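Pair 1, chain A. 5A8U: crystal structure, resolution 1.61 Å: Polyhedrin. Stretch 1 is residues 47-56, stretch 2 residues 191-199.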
# COMPACT_ATOMS: atom_id res chain seq x y z
N ASN A 47 7.62 7.01 -8.84
CA ASN A 47 6.74 7.19 -9.99
C ASN A 47 5.52 6.27 -9.90
O ASN A 47 5.64 5.06 -9.91
CB ASN A 47 7.53 6.99 -11.30
CG ASN A 47 6.63 6.87 -12.52
OD1 ASN A 47 6.55 5.81 -13.14
ND2 ASN A 47 5.92 7.95 -12.86
N TRP A 48 4.34 6.89 -9.78
CA TRP A 48 3.06 6.17 -9.78
C TRP A 48 2.36 6.31 -11.15
O TRP A 48 2.47 7.35 -11.80
CB TRP A 48 2.12 6.76 -8.73
CG TRP A 48 2.52 6.60 -7.29
CD1 TRP A 48 2.03 5.69 -6.39
CD2 TRP A 48 3.41 7.45 -6.54
NE1 TRP A 48 2.58 5.90 -5.15
CE2 TRP A 48 3.44 6.97 -5.22
CE3 TRP A 48 4.20 8.55 -6.88
CZ2 TRP A 48 4.22 7.56 -4.23
CZ3 TRP A 48 4.97 9.14 -5.89
CH2 TRP A 48 4.98 8.64 -4.58
N GLN A 49 1.64 5.28 -11.58
CA GLN A 49 0.87 5.34 -12.81
C GLN A 49 -0.56 4.91 -12.52
O GLN A 49 -0.81 4.20 -11.55
CB GLN A 49 1.44 4.39 -13.86
CG GLN A 49 2.90 4.58 -14.20
CD GLN A 49 3.38 3.55 -15.20
OE1 GLN A 49 2.84 3.44 -16.31
NE2 GLN A 49 4.40 2.78 -14.81
N GLY A 50 -1.49 5.34 -13.35
CA GLY A 50 -2.88 4.92 -13.20
C GLY A 50 -3.68 5.35 -14.41
O GLY A 50 -3.14 5.99 -15.30
N THR A 51 -4.96 5.01 -14.45
CA THR A 51 -5.78 5.33 -15.59
C THR A 51 -6.77 6.45 -15.26
O THR A 51 -6.86 7.42 -15.99
CB THR A 51 -6.55 4.10 -16.06
OG1 THR A 51 -7.09 3.43 -14.92
CG2 THR A 51 -5.61 3.17 -16.81
N GLU A 52 -7.49 6.33 -14.15
CA GLU A 52 -8.55 7.27 -13.80
C GLU A 52 -8.18 8.12 -12.60
O GLU A 52 -8.59 9.28 -12.48
CB GLU A 52 -9.83 6.50 -13.44
CG GLU A 52 -10.47 5.74 -14.59
CD GLU A 52 -11.29 6.60 -15.54
OE1 GLU A 52 -11.50 7.81 -15.29
OE2 GLU A 52 -11.74 6.03 -16.56
N VAL A 53 -7.43 7.52 -11.69
CA VAL A 53 -7.08 8.19 -10.46
C VAL A 53 -5.69 7.72 -10.05
O VAL A 53 -5.31 6.56 -10.23
CB VAL A 53 -8.10 7.88 -9.37
CG1 VAL A 53 -8.10 6.39 -9.05
CG2 VAL A 53 -7.83 8.70 -8.11
N ILE A 54 -4.92 8.66 -9.54
CA ILE A 54 -3.63 8.30 -9.02
C ILE A 54 -3.48 8.98 -7.66
O ILE A 54 -3.58 10.20 -7.56
CB ILE A 54 -2.53 8.67 -10.01
CG1 ILE A 54 -1.19 8.10 -9.59
CG2 ILE A 54 -2.43 10.15 -10.14
CD1 ILE A 54 -0.19 8.19 -10.71
N ALA A 55 -3.25 8.18 -6.63
CA ALA A 55 -3.28 8.65 -5.26
C ALA A 55 -2.16 7.93 -4.53
O ALA A 55 -1.82 6.80 -4.87
CB ALA A 55 -4.62 8.31 -4.61
N GLY A 56 -1.60 8.57 -3.51
CA GLY A 56 -0.50 7.94 -2.82
C GLY A 56 0.02 8.86 -1.74
O GLY A 56 -0.54 9.94 -1.50
N GLY A 191 0.86 13.54 0.94
CA GLY A 191 -0.17 12.77 0.28
C GLY A 191 -0.60 13.53 -0.97
O GLY A 191 -0.52 14.75 -1.01
N PHE A 192 -1.04 12.82 -2.00
CA PHE A 192 -1.51 13.48 -3.21
C PHE A 192 -2.67 12.73 -3.88
O PHE A 192 -2.85 11.51 -3.67
CB PHE A 192 -0.35 13.64 -4.22
CG PHE A 192 0.17 12.32 -4.73
CD1 PHE A 192 -0.46 11.68 -5.80
CD2 PHE A 192 1.26 11.71 -4.13
CE1 PHE A 192 -0.01 10.44 -6.26
CE2 PHE A 192 1.72 10.46 -4.60
CZ PHE A 192 1.08 9.84 -5.65
N GLU A 193 -3.45 13.46 -4.67
CA GLU A 193 -4.50 12.86 -5.52
C GLU A 193 -4.47 13.54 -6.87
O GLU A 193 -4.44 14.76 -6.94
CB GLU A 193 -5.89 13.04 -4.90
CG GLU A 193 -5.99 12.55 -3.46
CD GLU A 193 -7.33 12.88 -2.81
OE1 GLU A 193 -8.09 13.70 -3.37
OE2 GLU A 193 -7.61 12.32 -1.73
N VAL A 194 -4.47 12.75 -7.93
CA VAL A 194 -4.46 13.28 -9.29
C VAL A 194 -5.53 12.53 -10.08
O VAL A 194 -5.72 11.32 -9.91
CB VAL A 194 -3.08 13.07 -9.93
CG1 VAL A 194 -3.10 13.24 -11.47
CG2 VAL A 194 -2.04 13.97 -9.27
N TYR A 195 -6.24 13.26 -10.92
CA TYR A 195 -7.43 12.76 -11.57
C TYR A 195 -7.41 12.93 -13.09
O TYR A 195 -6.97 13.94 -13.62
CB TYR A 195 -8.66 13.50 -11.02
CG TYR A 195 -8.87 13.32 -9.53
CD1 TYR A 195 -8.26 14.17 -8.62
CD2 TYR A 195 -9.69 12.30 -9.04
CE1 TYR A 195 -8.45 14.01 -7.26
CE2 TYR A 195 -9.89 12.14 -7.70
CZ TYR A 195 -9.28 12.99 -6.80
OH TYR A 195 -9.46 12.85 -5.46
N ARG A 196 -7.94 11.91 -13.77
CA ARG A 196 -8.13 11.91 -15.22
C ARG A 196 -8.99 13.07 -15.69
O ARG A 196 -10.07 13.33 -15.14
CB ARG A 196 -8.79 10.57 -15.59
CG ARG A 196 -9.49 10.50 -16.94
CD ARG A 196 -8.52 10.43 -18.08
NE ARG A 196 -7.54 9.35 -17.96
CZ ARG A 196 -6.52 9.21 -18.80
NH1 ARG A 196 -6.40 10.07 -19.81
NH2 ARG A 196 -5.64 8.23 -18.66
N TYR A 197 -8.54 13.76 -16.75
CA TYR A 197 -9.41 14.66 -17.47
C TYR A 197 -10.37 13.83 -18.32
O TYR A 197 -9.97 12.96 -19.10
CB TYR A 197 -8.61 15.58 -18.39
CG TYR A 197 -9.48 16.49 -19.22
CD1 TYR A 197 -10.22 17.49 -18.63
CD2 TYR A 197 -9.56 16.34 -20.61
CE1 TYR A 197 -11.02 18.34 -19.39
CE2 TYR A 197 -10.36 17.17 -21.38
CZ TYR A 197 -11.09 18.17 -20.76
OH TYR A 197 -11.87 19.02 -21.51
N ARG A 198 -11.65 14.10 -18.15
CA ARG A 198 -12.67 13.33 -18.86
C ARG A 198 -13.18 14.13 -20.03
O ARG A 198 -13.37 15.35 -19.93
CB ARG A 198 -13.80 13.00 -17.90
CG ARG A 198 -13.42 11.92 -16.87
CD ARG A 198 -13.56 10.51 -17.46
NE ARG A 198 -14.95 10.25 -17.83
CZ ARG A 198 -15.41 10.20 -19.08
NH1 ARG A 198 -14.58 10.34 -20.12
NH2 ARG A 198 -16.70 10.01 -19.29
N VAL A 199 -13.41 13.46 -21.16
CA VAL A 199 -13.89 14.16 -22.36
C VAL A 199 -15.41 14.04 -22.52
O VAL A 199 -15.98 14.48 -23.52
CB VAL A 199 -13.19 13.65 -23.64
CG1 VAL A 199 -11.72 14.02 -23.59
CG2 VAL A 199 -13.35 12.13 -23.79

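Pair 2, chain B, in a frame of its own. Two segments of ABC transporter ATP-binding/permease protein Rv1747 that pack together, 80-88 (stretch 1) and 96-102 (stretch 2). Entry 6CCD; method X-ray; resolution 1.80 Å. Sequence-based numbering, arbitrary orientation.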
# COMPACT_ATOMS: atom_id res chain seq x y z
N ASP B 80 9.58 -0.52 -2.69
CA ASP B 80 10.29 0.41 -1.82
C ASP B 80 9.78 1.83 -2.09
O ASP B 80 9.72 2.27 -3.24
CB ASP B 80 11.81 0.32 -2.02
CG ASP B 80 12.38 -1.05 -1.61
OD1 ASP B 80 12.33 -1.41 -0.42
OD2 ASP B 80 12.90 -1.76 -2.50
N ILE B 81 9.40 2.52 -1.03
CA ILE B 81 8.86 3.87 -1.13
C ILE B 81 9.85 4.91 -0.57
O ILE B 81 9.87 5.15 0.64
CB ILE B 81 7.53 3.98 -0.36
CG1 ILE B 81 6.61 2.81 -0.72
CG2 ILE B 81 6.88 5.34 -0.60
CD1 ILE B 81 5.45 2.61 0.27
N TYR B 82 10.64 5.52 -1.43
CA TYR B 82 11.68 6.46 -1.00
C TYR B 82 11.14 7.88 -0.81
O TYR B 82 11.43 8.54 0.19
CB TYR B 82 12.83 6.49 -2.00
CG TYR B 82 13.46 5.14 -2.21
CD1 TYR B 82 14.47 4.70 -1.37
CD2 TYR B 82 13.04 4.31 -3.24
CE1 TYR B 82 15.05 3.46 -1.55
CE2 TYR B 82 13.62 3.07 -3.43
CZ TYR B 82 14.62 2.65 -2.58
OH TYR B 82 15.19 1.41 -2.77
N ASP B 83 10.37 8.35 -1.78
CA ASP B 83 9.79 9.68 -1.69
C ASP B 83 8.32 9.69 -2.10
O ASP B 83 7.45 10.13 -1.35
CB ASP B 83 10.56 10.67 -2.57
CG ASP B 83 9.99 12.07 -2.48
OD1 ASP B 83 10.07 12.69 -1.40
OD2 ASP B 83 9.43 12.56 -3.49
N ALA B 84 8.05 9.22 -3.31
CA ALA B 84 6.69 9.20 -3.81
C ALA B 84 6.56 8.07 -4.82
O ALA B 84 7.53 7.69 -5.47
CB ALA B 84 6.33 10.52 -4.44
N GLN B 85 5.36 7.52 -4.93
CA GLN B 85 5.18 6.29 -5.68
C GLN B 85 3.71 6.01 -5.92
O GLN B 85 2.88 6.19 -5.03
CB GLN B 85 5.84 5.13 -4.92
CG GLN B 85 6.00 3.88 -5.71
CD GLN B 85 6.97 4.06 -6.85
OE1 GLN B 85 6.58 4.41 -7.96
NE2 GLN B 85 8.25 3.83 -6.57
N ARG B 86 3.37 5.59 -7.13
CA ARG B 86 2.03 5.08 -7.39
C ARG B 86 2.12 3.60 -7.69
O ARG B 86 2.97 3.18 -8.48
CB ARG B 86 1.38 5.81 -8.56
CG ARG B 86 0.12 5.12 -9.07
CD ARG B 86 -0.56 5.93 -10.17
NE ARG B 86 -1.82 6.47 -9.69
CZ ARG B 86 -2.32 7.65 -10.05
NH1 ARG B 86 -1.66 8.42 -10.92
NH2 ARG B 86 -3.48 8.05 -9.55
N VAL B 87 1.26 2.80 -7.06
CA VAL B 87 1.19 1.38 -7.38
C VAL B 87 -0.25 1.01 -7.71
O VAL B 87 -1.18 1.80 -7.48
CB VAL B 87 1.68 0.50 -6.21
CG1 VAL B 87 3.11 0.85 -5.82
CG2 VAL B 87 0.74 0.63 -5.00
N HIS B 88 -0.42 -0.18 -8.27
CA HIS B 88 -1.76 -0.75 -8.45
C HIS B 88 -1.82 -2.09 -7.76
O HIS B 88 -0.86 -2.85 -7.78
CB HIS B 88 -2.09 -0.91 -9.93
CG HIS B 88 -2.13 0.38 -10.68
ND1 HIS B 88 -3.30 1.07 -10.92
CD2 HIS B 88 -1.14 1.13 -11.22
CE1 HIS B 88 -3.04 2.17 -11.60
NE2 HIS B 88 -1.73 2.23 -11.79
N ALA B 96 -5.67 2.03 -7.63
CA ALA B 96 -4.38 2.68 -7.55
C ALA B 96 -4.15 3.24 -6.14
O ALA B 96 -5.07 3.79 -5.53
CB ALA B 96 -4.28 3.81 -8.59
N LEU B 97 -2.94 3.07 -5.63
CA LEU B 97 -2.53 3.70 -4.37
C LEU B 97 -1.40 4.69 -4.63
O LEU B 97 -0.42 4.36 -5.29
CB LEU B 97 -2.07 2.64 -3.35
CG LEU B 97 -3.01 1.48 -3.06
CD1 LEU B 97 -2.28 0.44 -2.21
CD2 LEU B 97 -4.29 1.95 -2.39
N ASP B 98 -1.55 5.91 -4.12
CA ASP B 98 -0.50 6.91 -4.21
C ASP B 98 0.17 7.06 -2.85
O ASP B 98 -0.51 7.32 -1.86
CB ASP B 98 -1.06 8.26 -4.66
CG ASP B 98 -1.42 8.28 -6.13
OD1 ASP B 98 -0.63 7.73 -6.93
OD2 ASP B 98 -2.47 8.84 -6.49
N PHE B 99 1.48 6.88 -2.81
CA PHE B 99 2.23 6.99 -1.56
C PHE B 99 3.00 8.29 -1.52
O PHE B 99 3.58 8.71 -2.52
CB PHE B 99 3.21 5.82 -1.40
CG PHE B 99 2.56 4.48 -1.35
CD1 PHE B 99 1.62 4.19 -0.38
CD2 PHE B 99 2.92 3.48 -2.24
CE1 PHE B 99 1.03 2.94 -0.32
CE2 PHE B 99 2.34 2.24 -2.18
CZ PHE B 99 1.39 1.97 -1.22
N GLU B 100 3.03 8.93 -0.36
CA GLU B 100 3.87 10.12 -0.24
C GLU B 100 4.55 10.11 1.12
O GLU B 100 3.91 9.87 2.14
CB GLU B 100 3.04 11.38 -0.46
CG GLU B 100 3.52 12.61 0.26
CD GLU B 100 2.60 13.80 0.00
OE1 GLU B 100 2.24 14.01 -1.18
OE2 GLU B 100 2.23 14.51 0.97
N VAL B 101 5.86 10.33 1.12
CA VAL B 101 6.64 10.26 2.34
C VAL B 101 6.93 11.65 2.89
O VAL B 101 7.42 12.50 2.15
CB VAL B 101 7.99 9.55 2.11
CG1 VAL B 101 8.76 9.47 3.40
CG2 VAL B 101 7.77 8.15 1.53
N GLY B 102 6.64 11.87 4.17
CA GLY B 102 6.94 13.15 4.79
C GLY B 102 5.76 14.11 4.72
O GLY B 102 4.77 13.83 4.06

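Pair 1 and pair 2 share one backbone arrangement: a strand, a break and a second strand, the latter paired antiparallel with the other stretch. Fourteen central residues superpose with an RMSD of 0.9 Å. The paired strands run at 178° in pair 1 and 161° in pair 2, with their axes approaching to 4.7 and 4.6 Å. The buried areas are also similar, 596 and 653 Å².

The register is the same. Val A53 opposite Tyr A195 matches Ala B84 opposite Glu B100, and Ala A55 opposite Glu A193 matches Arg B86 opposite Asp B98; both are non-hydrogen-bonded pairs. Hydrogen-bonded pairs alternate with them. In pair 1, Ile A54 N donates to Val A194 O (2.8 Å) and Val A194 N to Ile A54 O (2.7 Å); in pair 2, Gln B85 N reaches Phe B99 O (3.2 Å) and Phe B99 N reaches Gln B85 O (2.7 Å). The ladder is extended past the first bridge in the same way, by Arg A196 N to Glu A52 O (3.0 Å) and by Val B101 N to Asp B83 O (2.9 Å), at matched positions.

The side chains fill this frame differently. On the face bearing Ile A54 and Val A194, the main aromatic residue of pair 1 is Phe A192, which covers the glycine opposite it. Gly A56 CA lies 4.1 Å from the centroid of the Phe A192 ring, over its face, and an ideal CB on this glycine would clash with Phe A192 CZ, 3.0 Å away. The edge of the same ring points at the face of Trp A48, with Trp A48 CD2 3.5 Å from Phe A192 CZ and the planes at 70°.

In pair 2 the matched positions are Val B87, for the glycine, and Leu B97, for the phenylalanine, an aliphatic couple joined at 3.8 Å between Val B87 CG2 and Leu B97 CB. The aromatic ring sits two residues further along, on Phe B99, where pair 1 has Val A194. It receives Val B87 CG2 at 3.6 Å from Phe B99 CE2, while Ile B81 CD1 lies over its face, 3.9 Å from the ring centroid. Ile B81 superposes on Gly A50, so the residue that covers the ring in pair 2 has no side-chain equivalent in pair 1.

The position after the bridged strand residues differs just as clearly. Arg A196 curls back to the break, its NE and NH2 donating to Thr A51 O at 2.8 and 3.0 Å, so a single carbonyl takes two bonds from one guanidinium. Val B101 instead makes an apolar contact, its CG2 3.6 Å from Ile B81 CG2.

On the opposite face, Arg B86 and Asp B98 form a salt bridge, NE to OD1 3.3 Å, with the oxygen over the guanidinium face, so that charge rather than a directed N-H supports it. The matched Glu A193 faces Ala A55 and accepts a hydrogen bond from its own strand, Tyr A195 OH to Glu A193 OE1 at 2.6 Å.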